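Local coordinates for protein cellulose 1,4-beta-cellobiosidase (Thermobifida fusca, PDB 4JJJ) that probably cleaves cellobiose units from cellulose chains, the chain described being the family 48 glycoside hydrolase part of a longer, modular secreted cellulase, at residues F415-Q418 / V419-M422; D442-V445 / P446-I449; Q623-I626 / A627-F630; Y326-V329 / L330-Y333. The protein carries 1 engineered substitution. One frame throughout, in Å; residues are numbered along the deposited sequence.

Contact 1. Residues F415-Q418 / V419-M422; sequences FGFQ and VWNM. With BGC (beta-D-glucopyranose), chain B.
The backbone of F415-Q418 winds directly into that of V419-M422 near the beginning of helix 416-432, and three i to i+4 hydrogen bonds join them: W420 N to G416 O (3.0 Å), N421 N to F417 O and M422 N to Q418 O (2.8 Å). Side chains then sort by the side of the helix they leave. On one, the CE2 corner of the F415 ring meets the CG1 methyl of V419 at 3.6 Å, the two side chains crossing at about a right angle. On another, F417 and W420 approach obliquely, planes at 79° and CD1 of F417 3.9 Å from CE3 of W420. Both aromatics keep CG beside their own backbone N and anti to the carbonyl carbon (chi1 -82° in F417, -79° in W420), which brings both rings to the glucose. There CZ of F417 lies 3.7 Å from the sugar C6, while O4 comes to the indole edge, near its plane, 3.4 Å from CH2 of W420. These are van der Waals contacts in a carbohydrate pocket that W414 and W621 also line; the indole NE1 is held by E625. A water donates to Q418 O, giving that carbonyl a second partner beside M422 N. In the (alpha/alpha)6 barrel of this family 48 enzyme, F415 and V419 face helix 499-516, Q418 reaches W447 of helix 435-450 and touches strand 465-473, and M422 packs between helices 435-450 and 499-516.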
ATOM      1  N   PHE A 415     -13.651  -3.829  -1.169  1.00  5.32           N
ATOM      2  CA  PHE A 415     -14.038  -3.786   0.236  1.00  5.32           C
ATOM      3  C   PHE A 415     -12.883  -3.943   1.207  1.00  5.15           C
ATOM      4  O   PHE A 415     -13.033  -3.461   2.332  1.00  6.02           O
ATOM      5  CB  PHE A 415     -15.137  -4.781   0.539  1.00  5.76           C
ATOM      6  CG  PHE A 415     -15.622  -4.793   1.939  1.00  5.89           C
ATOM      7  CD1 PHE A 415     -16.572  -3.874   2.418  1.00  6.60           C
ATOM      8  CD2 PHE A 415     -15.144  -5.725   2.808  1.00  6.67           C
ATOM      9  CE1 PHE A 415     -17.053  -3.902   3.709  1.00  6.49           C
ATOM     10  CE2 PHE A 415     -15.586  -5.767   4.114  1.00  6.15           C
ATOM     11  CZ  PHE A 415     -16.572  -4.864   4.561  1.00  6.14           C
ATOM     12  N   GLY A 416     -11.813  -4.534   0.770  1.00  5.14           N
ATOM     13  CA  GLY A 416     -10.648  -4.669   1.657  1.00  5.12           C
ATOM     14  C   GLY A 416     -10.202  -3.356   2.246  1.00  4.91           C
ATOM     15  O   GLY A 416      -9.772  -3.300   3.400  1.00  4.93           O
ATOM     16  N   PHE A 417     -10.262  -2.251   1.497  1.00  4.92           N
ATOM     17  CA  PHE A 417      -9.776  -1.024   2.059  1.00  4.89           C
ATOM     18  C   PHE A 417     -10.668  -0.517   3.178  1.00  4.58           C
ATOM     19  O   PHE A 417     -10.235   0.176   4.084  1.00  4.59           O
ATOM     20  CB  PHE A 417      -9.695   0.025   0.956  1.00  5.01           C
ATOM     21  CG  PHE A 417      -8.478  -0.018   0.101  1.00  5.29           C
ATOM     22  CD1 PHE A 417      -7.201  -0.058   0.656  1.00  5.58           C
ATOM     23  CD2 PHE A 417      -8.618  -0.103  -1.253  1.00  5.94           C
ATOM     24  CE1 PHE A 417      -6.051  -0.054  -0.177  1.00  5.76           C
ATOM     25  CE2 PHE A 417      -7.507  -0.128  -2.044  1.00  5.87           C
ATOM     26  CZ  PHE A 417      -6.247  -0.095  -1.514  1.00  5.90           C
ATOM     27  N   GLN A 418     -11.960  -0.895   3.144  1.00  4.09           N
ATOM     28  CA  GLN A 418     -12.904  -0.530   4.226  1.00  4.23           C
ATOM     29  C   GLN A 418     -12.413  -1.077   5.548  1.00  3.97           C
ATOM     30  O   GLN A 418     -12.284  -0.343   6.540  1.00  4.19           O
ATOM     31  CB  GLN A 418     -14.293  -1.080   4.048  1.00  4.65           C
ATOM     32  CG  GLN A 418     -15.076  -0.572   2.837  1.00  4.63           C
ATOM     33  CD  GLN A 418     -15.350   0.866   2.919  1.00  4.91           C
ATOM     34  OE1 GLN A 418     -15.946   1.379   3.945  1.00  5.56           O
ATOM     35  NE2 GLN A 418     -14.937   1.619   1.894  1.00  4.50           N
ATOM     36  N   VAL A 419     -12.051  -2.382   5.566  1.00  4.03           N
ATOM     37  CA  VAL A 419     -11.593  -3.057   6.805  1.00  4.56           C
ATOM     38  C   VAL A 419     -10.192  -2.693   7.155  1.00  4.38           C
ATOM     39  O   VAL A 419      -9.860  -2.625   8.364  1.00  4.93           O
ATOM     40  CB  VAL A 419     -11.906  -4.543   6.767  1.00  4.74           C
ATOM     41  CG1 VAL A 419     -13.401  -4.795   6.870  1.00  5.49           C
ATOM     42  CG2 VAL A 419     -11.348  -5.251   5.554  1.00  4.97           C
ATOM     43  N   TRP A 420      -9.319  -2.490   6.218  1.00  4.41           N
ATOM     44  CA  TRP A 420      -7.950  -2.085   6.577  1.00  4.40           C
ATOM     45  C   TRP A 420      -7.979  -0.733   7.336  1.00  4.88           C
ATOM     46  O   TRP A 420      -7.328  -0.560   8.406  1.00  4.40           O
ATOM     47  CB  TRP A 420      -7.057  -2.048   5.406  1.00  4.45           C
ATOM     48  CG  TRP A 420      -6.531  -3.334   4.947  1.00  4.58           C
ATOM     49  CD1 TRP A 420      -6.599  -4.525   5.566  1.00  4.71           C
ATOM     50  CD2 TRP A 420      -5.680  -3.530   3.797  1.00  5.11           C
ATOM     51  NE1 TRP A 420      -5.918  -5.456   4.848  1.00  4.80           N
ATOM     52  CE2 TRP A 420      -5.309  -4.874   3.778  1.00  4.61           C
ATOM     53  CE3 TRP A 420      -5.202  -2.665   2.810  1.00  4.94           C
ATOM     54  CZ2 TRP A 420      -4.461  -5.395   2.823  1.00  5.16           C
ATOM     55  CZ3 TRP A 420      -4.342  -3.178   1.830  1.00  5.12           C
ATOM     56  CH2 TRP A 420      -3.979  -4.517   1.850  1.00  5.16           C
ATOM     57  N   ASN A 421      -8.761   0.234   6.808  1.00  4.67           N
ATOM     58  CA  ASN A 421      -8.914   1.513   7.511  1.00  5.29           C
ATOM     59  C   ASN A 421      -9.683   1.363   8.808  1.00  5.05           C
ATOM     60  O   ASN A 421      -9.214   1.771   9.902  1.00  5.02           O
ATOM     61  CB  ASN A 421      -9.567   2.521   6.606  1.00  5.96           C
ATOM     62  CG  ASN A 421     -10.129   3.674   7.375  1.00  7.57           C
ATOM     63  OD1 ASN A 421      -9.452   4.235   8.159  1.00  8.64           O
ATOM     64  ND2 ASN A 421     -11.295   4.166   6.929  1.00  9.72           N
ATOM     65  N   MET A 422     -10.803   0.692   8.739  0.70  5.25           N
ATOM     66  CA  MET A 422     -11.713   0.622   9.858  0.70  5.42           C
ATOM     67  C   MET A 422     -11.105  -0.080  11.028  0.70  5.40           C
ATOM     68  O   MET A 422     -11.363   0.304  12.152  0.70  4.70           O
ATOM     69  CB  MET A 422     -13.108   0.054   9.561  0.70  5.81           C
ATOM     70  CG  MET A 422     -14.207   0.561  10.490  0.70  6.37           C
ATOM     71  SD  MET A 422     -14.397   2.349  10.640  0.70  6.13           S
ATOM     72  CE  MET A 422     -14.643   2.858   8.939  0.70  6.75           C
TER
HETATM   73  C2  BGC B   2      -3.269  -7.226  -2.810  0.50  2.90           C
HETATM   74  C3  BGC B   2      -2.560  -6.235  -1.890  0.50  2.77           C
HETATM   75  C4  BGC B   2      -3.010  -4.780  -2.213  0.50  2.76           C
HETATM   76  C5  BGC B   2      -4.550  -4.657  -2.322  0.50  2.74           C
HETATM   77  C6  BGC B   2      -4.939  -3.282  -2.814  0.50  2.74           C
HETATM   78  C1  BGC B   2      -4.773  -7.031  -2.798  0.50  3.11           C
HETATM   79  O2  BGC B   2      -3.003  -8.554  -2.379  0.50  2.92           O
HETATM   80  O3  BGC B   2      -1.134  -6.423  -2.068  0.50  2.86           O
HETATM   81  O4  BGC B   2      -2.492  -3.910  -1.186  0.50  2.67           O
HETATM   82  O5  BGC B   2      -5.017  -5.674  -3.217  0.50  2.90           O
HETATM   83  O6  BGC B   2      -4.343  -3.003  -4.066  0.50  2.72           O
HETATM   84  O   HOH W   1     -12.783   2.410   5.938  1.00 25.14           O

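Contact 2. Residues D442-V445 / P446-I449; sequences DKWV and PWAI. With CA (calcium ion), chain G.
W444 lays one face of its indole over the edge of W447 and the methyl of A448, its neighbours three and four residues on in helix 435-450 of the (alpha/alpha)6 barrel. The tryptophans form an offset edge-to-face pair, planes at 67°, in which CZ3 of W447 comes 3.5 Å from NE1 of W444. A448 CB makes a CH-pi contact, 3.8 Å from the centroid of the six-membered ring of W444. With CG anti to the backbone N (chi1 -176°), the W444 indole runs forward over both partners, and NE1 is directed to Q418 of helix 416-432. A leucine at W444 would probably leave the W447 edge and the A448 methyl without their flat cover, and Q418 OE1 with I373 N but no indole N-H. P446, with no N-H for the turn before, kinks the helix and sets its CD 3.1 Å from D442 O. Beyond the proline, A448 N bonds to W444 O and I449 N to V445 O, the latter at 177°. At the start of the segment, D442 and E438 bind a calcium ion with three waters; D442 OD1 accepts from one of them and is hydrogen-bonded to Y512, while OD2 of D442 reaches the metal at 2.2 Å.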
ATOM      1  N   ASP A 442     -19.993   3.607  14.707  1.00  6.53           N
ATOM      2  CA  ASP A 442     -21.382   3.317  14.996  1.00  7.85           C
ATOM      3  C   ASP A 442     -22.221   3.287  13.722  1.00  8.22           C
ATOM      4  O   ASP A 442     -23.275   2.616  13.740  1.00  8.47           O
ATOM      5  CB  ASP A 442     -21.913   4.362  16.008  1.00  9.48           C
ATOM      6  CG  ASP A 442     -21.460   4.097  17.467  1.00 10.22           C
ATOM      7  OD1 ASP A 442     -20.925   3.070  17.850  1.00 11.60           O
ATOM      8  OD2 ASP A 442     -21.706   5.084  18.230  1.00 12.37           O
ATOM      9  N   LYS A 443     -21.839   4.052  12.703  1.00  7.61           N
ATOM     10  CA  LYS A 443     -22.533   3.993  11.432  1.00  7.90           C
ATOM     11  C   LYS A 443     -21.977   2.927  10.477  1.00  7.74           C
ATOM     12  O   LYS A 443     -22.725   2.326   9.720  1.00  8.42           O
ATOM     13  CB  LYS A 443     -22.477   5.378  10.839  1.00  9.39           C
ATOM     14  CG  LYS A 443     -23.271   5.473   9.545  1.00 11.14           C
ATOM     15  CD  LYS A 443     -23.464   6.881   8.990  1.00 13.19           C
ATOM     16  CE  LYS A 443     -24.336   6.881   7.727  1.00 14.95           C
ATOM     17  NZ  LYS A 443     -24.678   8.276   7.219  1.00 16.72           N
ATOM     18  N   TRP A 444     -20.691   2.686  10.511  1.00  6.28           N
ATOM     19  CA  TRP A 444     -20.095   1.691   9.594  1.00  6.07           C
ATOM     20  C   TRP A 444     -20.371   0.270   9.959  1.00  6.37           C
ATOM     21  O   TRP A 444     -20.612  -0.565   9.096  1.00  6.56           O
ATOM     22  CB  TRP A 444     -18.523   1.961   9.501  1.00  5.52           C
ATOM     23  CG  TRP A 444     -17.794   1.109   8.552  1.00  5.61           C
ATOM     24  CD1 TRP A 444     -17.457   1.460   7.252  1.00  6.00           C
ATOM     25  CD2 TRP A 444     -17.279  -0.190   8.765  1.00  5.39           C
ATOM     26  NE1 TRP A 444     -16.790   0.469   6.666  1.00  5.84           N
ATOM     27  CE2 TRP A 444     -16.688  -0.600   7.536  1.00  5.44           C
ATOM     28  CE3 TRP A 444     -17.274  -1.064   9.826  1.00  5.20           C
ATOM     29  CZ2 TRP A 444     -16.057  -1.829   7.391  1.00  6.07           C
ATOM     30  CZ3 TRP A 444     -16.689  -2.312   9.664  1.00  5.83           C
ATOM     31  CH2 TRP A 444     -16.097  -2.676   8.487  1.00  5.94           C
ATOM     32  N   VAL A 445     -20.276  -0.035  11.259  1.00  6.79           N
ATOM     33  CA  VAL A 445     -20.358  -1.408  11.750  1.00  6.80           C
ATOM     34  C   VAL A 445     -21.689  -2.082  11.364  1.00  6.73           C
ATOM     35  O   VAL A 445     -21.658  -3.139  10.764  1.00  7.03           O
ATOM     36  CB  VAL A 445     -20.021  -1.503  13.253  1.00  7.22           C
ATOM     37  CG1 VAL A 445     -20.365  -2.874  13.853  1.00  7.72           C
ATOM     38  CG2 VAL A 445     -18.537  -1.251  13.479  1.00  8.03           C
ATOM     39  N   PRO A 446     -22.814  -1.431  11.562  1.00  7.55           N
ATOM     40  CA  PRO A 446     -24.053  -2.060  11.113  1.00  8.38           C
ATOM     41  C   PRO A 446     -24.123  -2.366   9.655  1.00  8.12           C
ATOM     42  O   PRO A 446     -24.665  -3.397   9.280  1.00 10.54           O
ATOM     43  CB  PRO A 446     -25.150  -1.117  11.577  1.00  9.42           C
ATOM     44  CG  PRO A 446     -24.544  -0.189  12.520  1.00 10.70           C
ATOM     45  CD  PRO A 446     -23.061  -0.194  12.349  1.00  9.09           C
ATOM     46  N   TRP A 447     -23.591  -1.475   8.835  1.00  7.62           N
ATOM     47  CA  TRP A 447     -23.569  -1.640   7.430  1.00  7.78           C
ATOM     48  C   TRP A 447     -22.755  -2.840   7.088  1.00  7.50           C
ATOM     49  O   TRP A 447     -23.151  -3.673   6.266  1.00  7.25           O
ATOM     50  CB  TRP A 447     -22.936  -0.401   6.714  1.00  7.73           C
ATOM     51  CG  TRP A 447     -22.700  -0.558   5.313  1.00  7.80           C
ATOM     52  CD1 TRP A 447     -23.621  -0.624   4.291  1.00  8.78           C
ATOM     53  CD2 TRP A 447     -21.419  -0.592   4.671  1.00  7.81           C
ATOM     54  NE1 TRP A 447     -23.000  -0.706   3.082  1.00  8.65           N
ATOM     55  CE2 TRP A 447     -21.641  -0.709   3.278  1.00  7.63           C
ATOM     56  CE3 TRP A 447     -20.089  -0.644   5.144  1.00  7.57           C
ATOM     57  CZ2 TRP A 447     -20.620  -0.827   2.346  1.00  7.91           C
ATOM     58  CZ3 TRP A 447     -19.054  -0.749   4.230  1.00  7.28           C
ATOM     59  CH2 TRP A 447     -19.348  -0.867   2.786  1.00  7.73           C
ATOM     60  N   ALA A 448     -21.576  -2.974   7.671  1.00  7.16           N
ATOM     61  CA  ALA A 448     -20.760  -4.132   7.383  1.00  7.18           C
ATOM     62  C   ALA A 448     -21.385  -5.433   7.807  1.00  8.06           C
ATOM     63  O   ALA A 448     -21.433  -6.394   7.036  1.00  7.57           O
ATOM     64  CB  ALA A 448     -19.371  -4.001   8.047  1.00  7.20           C
ATOM     65  N   ILE A 449     -21.899  -5.464   9.036  1.00  8.55           N
ATOM     66  CA  ILE A 449     -22.632  -6.627   9.565  1.00  7.90           C
ATOM     67  C   ILE A 449     -23.774  -7.048   8.635  1.00  8.46           C
ATOM     68  O   ILE A 449     -23.929  -8.262   8.352  1.00  9.14           O
ATOM     69  CB  ILE A 449     -23.078  -6.348  11.025  1.00  8.63           C
ATOM     70  CG1 ILE A 449     -21.836  -6.264  11.920  1.00  9.54           C
ATOM     71  CG2 ILE A 449     -24.047  -7.447  11.464  1.00 10.49           C
ATOM     72  CD1 ILE A 449     -22.193  -5.870  13.341  1.00 11.49           C
TER
HETATM   73 CA    CA G 706     -21.781   4.710  20.439  1.00 31.01          CA
HETATM   74  O   HOH W   2     -20.362   2.753  20.485  1.00 19.35           O
HETATM   75  O   HOH W   3     -22.189   2.874  21.880  1.00 17.81           O
HETATM   76  O   HOH W   4     -23.526   5.454  21.574  0.50 32.30           O

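Contact 3. Residues Q623-I626 / A627-F630; sequences QVEI and ATAF
Between Q623-I626 and A627-F630 the backbone hydrogen bonds come first: A627 N to Q623 O, T628 N to V624 O (2.8 Å), A629 N to E625 O and F630 N to I626 O, the regular i to i+4 ladder of helix 620-637. A629 N also makes a weak bond to I626 O.

The side-chain hydrogen bond belongs to T628. Its hydroxyl bends back and donates from OG1 to E625 O at 2.8 Å, so this carbonyl serves two donors, A629 N and T628 OG1. The torsion explains the reach: chi1 of 72° sets OG1 between the backbone N and the carbonyl carbon, close over the preceding turn. K507 NZ bonds to the same OG1 and forms a salt bridge with E625 OE1, tying both residues to one ammonium group. A valine in place of T628 would probably deprive E625 O of its hydroxyl donor and K507 of one of its oxygen partners.

Packing makes up the rest. CG2 of I626 touches CE2 of F630 at 3.6 Å, the two side chains lying side by side and pointing the same way, while I626 O stands over one face of the phenyl ring, offset toward its rim. V624 CG1 meets T628 CG2 more loosely, at 4.0 Å.

The helix is buried on several sides: V624, A627 and T628 face helix 50-67, A627 and F630 also meet helix 2-14, and I626 and A629 reach helix 499-516. E625 OE2 joins Y55 of helix 50-67 to W420 of helix 416-432.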
ATOM      1  N   GLN A 623      -2.485 -14.399   5.358  1.00  4.60           N
ATOM      2  CA  GLN A 623      -2.213 -15.426   6.353  1.00  4.92           C
ATOM      3  C   GLN A 623      -1.816 -14.801   7.669  1.00  5.46           C
ATOM      4  O   GLN A 623      -2.198 -15.298   8.736  1.00  5.42           O
ATOM      5  CB  GLN A 623      -1.163 -16.414   5.836  1.00  4.96           C
ATOM      6  CG  GLN A 623      -1.580 -17.141   4.530  1.00  5.01           C
ATOM      7  CD  GLN A 623      -2.895 -17.903   4.721  1.00  5.63           C
ATOM      8  OE1 GLN A 623      -3.024 -18.727   5.647  1.00  6.71           O
ATOM      9  NE2 GLN A 623      -3.871 -17.651   3.902  1.00  6.56           N
ATOM     10  N   VAL A 624      -1.038 -13.718   7.638  1.00  4.90           N
ATOM     11  CA  VAL A 624      -0.721 -12.959   8.875  1.00  4.79           C
ATOM     12  C   VAL A 624      -1.981 -12.340   9.425  1.00  4.49           C
ATOM     13  O   VAL A 624      -2.278 -12.406  10.610  1.00  4.79           O
ATOM     14  CB  VAL A 624       0.386 -11.931   8.602  1.00  4.42           C
ATOM     15  CG1 VAL A 624       0.536 -11.058   9.812  1.00  4.84           C
ATOM     16  CG2 VAL A 624       1.706 -12.576   8.221  1.00  4.55           C
ATOM     17  N   GLU A 625      -2.832 -11.761   8.575  1.00  5.24           N
ATOM     18  CA  GLU A 625      -4.063 -11.108   9.013  1.00  5.53           C
ATOM     19  C   GLU A 625      -4.853 -12.078   9.855  1.00  5.39           C
ATOM     20  O   GLU A 625      -5.311 -11.806  10.962  1.00  5.05           O
ATOM     21  CB  GLU A 625      -4.875 -10.601   7.790  1.00  6.58           C
ATOM     22  CG  GLU A 625      -5.886  -9.586   8.176  1.00  7.94           C
ATOM     23  CD  GLU A 625      -5.385  -8.170   8.006  1.00  7.67           C
ATOM     24  OE1 GLU A 625      -5.185  -7.477   8.990  1.00  9.04           O
ATOM     25  OE2 GLU A 625      -5.113  -7.700   6.872  1.00  7.35           O
ATOM     26  N   ILE A 626      -4.952 -13.324   9.356  1.00  5.20           N
ATOM     27  CA  ILE A 626      -5.636 -14.381  10.085  1.00  5.12           C
ATOM     28  C   ILE A 626      -4.980 -14.650  11.481  1.00  5.81           C
ATOM     29  O   ILE A 626      -5.684 -14.771  12.492  1.00  6.38           O
ATOM     30  CB  ILE A 626      -5.748 -15.694   9.252  1.00  5.58           C
ATOM     31  CG1 ILE A 626      -6.565 -15.467   7.982  1.00  5.37           C
ATOM     32  CG2 ILE A 626      -6.343 -16.779  10.089  1.00  5.70           C
ATOM     33  CD1 ILE A 626      -6.323 -16.615   6.973  1.00  5.55           C
ATOM     34  N   ALA A 627      -3.686 -14.916  11.455  1.00  5.76           N
ATOM     35  CA  ALA A 627      -2.955 -15.126  12.711  1.00  5.51           C
ATOM     36  C   ALA A 627      -3.263 -14.008  13.687  1.00  5.50           C
ATOM     37  O   ALA A 627      -3.482 -14.264  14.837  1.00  5.10           O
ATOM     38  CB  ALA A 627      -1.474 -15.192  12.477  1.00  5.67           C
ATOM     39  N   THR A 628      -3.188 -12.760  13.240  1.00  5.40           N
ATOM     40  CA  THR A 628      -3.416 -11.588  14.139  1.00  5.23           C
ATOM     41  C   THR A 628      -4.871 -11.580  14.624  1.00  5.60           C
ATOM     42  O   THR A 628      -5.092 -11.122  15.760  1.00  6.56           O
ATOM     43  CB  THR A 628      -3.023 -10.272  13.518  1.00  5.36           C
ATOM     44  OG1 THR A 628      -3.962  -9.850  12.467  1.00  5.69           O
ATOM     45  CG2 THR A 628      -1.592 -10.323  13.074  1.00  6.44           C
ATOM     46  N   ALA A 629      -5.832 -12.067  13.874  1.00  5.98           N
ATOM     47  CA  ALA A 629      -7.234 -12.087  14.293  1.00  5.64           C
ATOM     48  C   ALA A 629      -7.399 -13.085  15.453  1.00  6.88           C
ATOM     49  O   ALA A 629      -8.080 -12.825  16.410  1.00  7.57           O
ATOM     50  CB  ALA A 629      -8.175 -12.418  13.105  1.00  6.42           C
ATOM     51  N   PHE A 630      -6.772 -14.232  15.308  1.00  6.82           N
ATOM     52  CA  PHE A 630      -6.780 -15.215  16.403  1.00  6.74           C
ATOM     53  C   PHE A 630      -6.119 -14.690  17.654  1.00  7.54           C
ATOM     54  O   PHE A 630      -6.690 -14.819  18.767  1.00  6.98           O
ATOM     55  CB  PHE A 630      -6.109 -16.516  15.986  1.00  7.20           C
ATOM     56  CG  PHE A 630      -6.775 -17.228  14.822  1.00  7.07           C
ATOM     57  CD1 PHE A 630      -8.171 -17.138  14.537  1.00  7.57           C
ATOM     58  CD2 PHE A 630      -6.018 -18.126  14.086  1.00  7.20           C
ATOM     59  CE1 PHE A 630      -8.738 -17.876  13.476  1.00  7.73           C
ATOM     60  CE2 PHE A 630      -6.573 -18.841  13.008  1.00  7.65           C
ATOM     61  CZ  PHE A 630      -7.911 -18.782  12.744  1.00  7.59           C
TER

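Contact 4. Residues Y326-V329 / L330-Y333; sequences YQNV and LAAY
N328 and A331 make the defining bond where Y326-V329 enters helix 329-337. Followed in sequence, the segment begins at Y326, a residue of the glycan pocket that touches a bound glucose, and Q327, whose carbonyl accepts from R424 of helix 416-432.

N328 is the N-cap. Its OD1 accepts from A331 N at 2.9 Å, with the N-H pointing almost straight at the oxygen (174°), although the donor sits well above the plane of the side-chain amide, 50° out of it. CG stands anti to the backbone N (chi1 -162°), and the amide is thereby folded over the first turn, with the methyl of A331 3.6 Å from CG of N328 and the CB of L330 3.6 Å from OD1. The other end of the amide, ND2, donates to Q231 of helix 223-242, which fixes which way round the group sits, and the N-H of N328 goes to Q359 of helix 348-365. The main chain takes part across the contact too, the carbonyl oxygen of N328 receiving A332 N at 3.0 Å.

V329 opens the helix proper and contributes through its backbone: V329 O accepts from Y333 N at 2.9 Å.

Chemically, one asparagine supplies two acceptors to successive amides of the first turn, but in different roles. OD1 takes the N-H of A331, which has no carbonyl of a preceding turn to bond to, whereas N328 O begins the regular backbone series with A332 N. The capped start is buried and lies two residues after the pocket residue Y326.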
ATOM      1  N   TYR A 326      -5.863   4.005   3.116  1.00  4.24           N
ATOM      2  CA  TYR A 326      -4.477   4.195   3.574  1.00  4.29           C
ATOM      3  C   TYR A 326      -4.386   4.823   4.945  1.00  4.67           C
ATOM      4  O   TYR A 326      -3.375   4.789   5.592  1.00  5.26           O
ATOM      5  CB  TYR A 326      -3.626   5.034   2.600  1.00  4.31           C
ATOM      6  CG  TYR A 326      -3.185   4.290   1.359  1.00  4.32           C
ATOM      7  CD1 TYR A 326      -3.938   3.331   0.736  1.00  4.74           C
ATOM      8  CD2 TYR A 326      -2.004   4.724   0.763  1.00  4.09           C
ATOM      9  CE1 TYR A 326      -3.483   2.723  -0.411  1.00  4.82           C
ATOM     10  CE2 TYR A 326      -1.501   4.099  -0.374  1.00  5.16           C
ATOM     11  CZ  TYR A 326      -2.222   3.126  -0.943  1.00  4.89           C
ATOM     12  OH  TYR A 326      -1.710   2.486  -2.051  1.00  6.73           O
ATOM     13  N   GLN A 327      -5.453   5.532   5.366  1.00  4.04           N
ATOM     14  CA  GLN A 327      -5.272   6.329   6.564  1.00  4.38           C
ATOM     15  C   GLN A 327      -5.064   5.457   7.782  1.00  4.69           C
ATOM     16  O   GLN A 327      -5.591   4.340   7.826  1.00  4.36           O
ATOM     17  CB  GLN A 327      -6.443   7.301   6.798  1.00  4.44           C
ATOM     18  CG  GLN A 327      -6.845   8.129   5.548  1.00  4.61           C
ATOM     19  CD  GLN A 327      -5.621   8.829   4.925  1.00  4.90           C
ATOM     20  OE1 GLN A 327      -5.321   8.541   3.709  1.00  6.68           O
ATOM     21  NE2 GLN A 327      -4.891   9.510   5.631  1.00  4.45           N
ATOM     22  N   ASN A 328      -4.361   5.997   8.757  1.00  4.70           N
ATOM     23  CA  ASN A 328      -4.008   5.182   9.895  1.00  4.53           C
ATOM     24  C   ASN A 328      -4.022   6.042  11.118  1.00  5.24           C
ATOM     25  O   ASN A 328      -2.996   6.573  11.548  1.00  5.04           O
ATOM     26  CB  ASN A 328      -2.657   4.494   9.701  1.00  4.71           C
ATOM     27  CG  ASN A 328      -2.470   3.341  10.631  1.00  4.88           C
ATOM     28  OD1 ASN A 328      -2.859   3.398  11.792  1.00  5.90           O
ATOM     29  ND2 ASN A 328      -1.905   2.235  10.117  1.00  4.98           N
ATOM     30  N   VAL A 329      -5.232   6.115  11.667  1.00  5.14           N
ATOM     31  CA  VAL A 329      -5.413   7.016  12.789  1.00  5.14           C
ATOM     32  C   VAL A 329      -4.697   6.463  14.034  1.00  5.53           C
ATOM     33  O   VAL A 329      -4.402   7.239  14.978  1.00  5.72           O
ATOM     34  CB  VAL A 329      -6.876   7.251  13.048  1.00  4.93           C
ATOM     35  CG1 VAL A 329      -7.451   8.036  11.860  1.00  4.89           C
ATOM     36  CG2 VAL A 329      -7.664   6.022  13.453  1.00  5.17           C
ATOM     37  N   LEU A 330      -4.460   5.164  14.076  1.00  5.41           N
ATOM     38  CA  LEU A 330      -3.733   4.566  15.205  1.00  6.10           C
ATOM     39  C   LEU A 330      -2.277   4.915  15.129  1.00  5.23           C
ATOM     40  O   LEU A 330      -1.726   5.394  16.135  1.00  6.72           O
ATOM     41  CB  LEU A 330      -3.970   3.022  15.177  1.00  7.18           C
ATOM     42  CG  LEU A 330      -3.482   2.154  16.330  1.00  9.26           C
ATOM     43  CD1 LEU A 330      -1.961   2.232  16.495  1.00  9.22           C
ATOM     44  CD2 LEU A 330      -4.160   2.542  17.650  1.00 10.33           C
ATOM     45  N   ALA A 331      -1.652   4.785  13.994  1.00  5.58           N
ATOM     46  CA  ALA A 331      -0.291   5.263  13.788  1.00  5.30           C
ATOM     47  C   ALA A 331      -0.169   6.771  14.086  1.00  5.71           C
ATOM     48  O   ALA A 331       0.848   7.176  14.671  1.00  5.35           O
ATOM     49  CB  ALA A 331       0.210   4.920  12.423  1.00  5.68           C
ATOM     50  N   ALA A 332      -1.147   7.561  13.631  1.00  5.98           N
ATOM     51  CA  ALA A 332      -1.101   9.027  13.853  1.00  6.51           C
ATOM     52  C   ALA A 332      -1.203   9.387  15.336  1.00  6.24           C
ATOM     53  O   ALA A 332      -0.447  10.249  15.835  1.00  6.52           O
ATOM     54  CB  ALA A 332      -2.109   9.743  13.023  1.00  6.11           C
ATOM     55  N   TYR A 333      -2.052   8.628  16.034  1.00  6.29           N
ATOM     56  CA  TYR A 333      -2.185   8.806  17.493  1.00  6.75           C
ATOM     57  C   TYR A 333      -0.843   8.466  18.090  1.00  6.30           C
ATOM     58  O   TYR A 333      -0.354   9.214  18.988  1.00  7.47           O
ATOM     59  CB  TYR A 333      -3.256   7.803  17.996  1.00  7.02           C
ATOM     60  CG  TYR A 333      -3.154   7.616  19.503  1.00  7.07           C
ATOM     61  CD1 TYR A 333      -3.659   8.574  20.317  1.00  8.06           C
ATOM     62  CD2 TYR A 333      -2.669   6.470  20.017  1.00  8.34           C
ATOM     63  CE1 TYR A 333      -3.634   8.376  21.713  1.00  8.64           C
ATOM     64  CE2 TYR A 333      -2.555   6.315  21.382  1.00  8.26           C
ATOM     65  CZ  TYR A 333      -3.033   7.293  22.160  1.00  8.57           C
ATOM     66  OH  TYR A 333      -2.986   7.108  23.571  1.00 12.41           O
TER

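In the fold
Contact 1 lies between the others and touches all three. Toward contact 2, the hydrogen bond from W444 NE1 to Q418 OE1 spans 3.0 Å, OE1 also accepting from I373 N, and M422 CG packs 3.5 Å from W444 CE3, joining successive helices of the barrel. Toward contact 3, the bond from W420 NE1 to E625 OE2 measures 3.1 Å. Toward contact 4, CE1 of F417 meets CE1 of Y326 at 3.8 Å. Contacts 2, 3 and 4 do not touch one another. The side chain of W420 lies about 3 Å from that of E51, the predicted proton donor, and about 4 Å from that of N224, the engineered replacement of the predicted nucleophile.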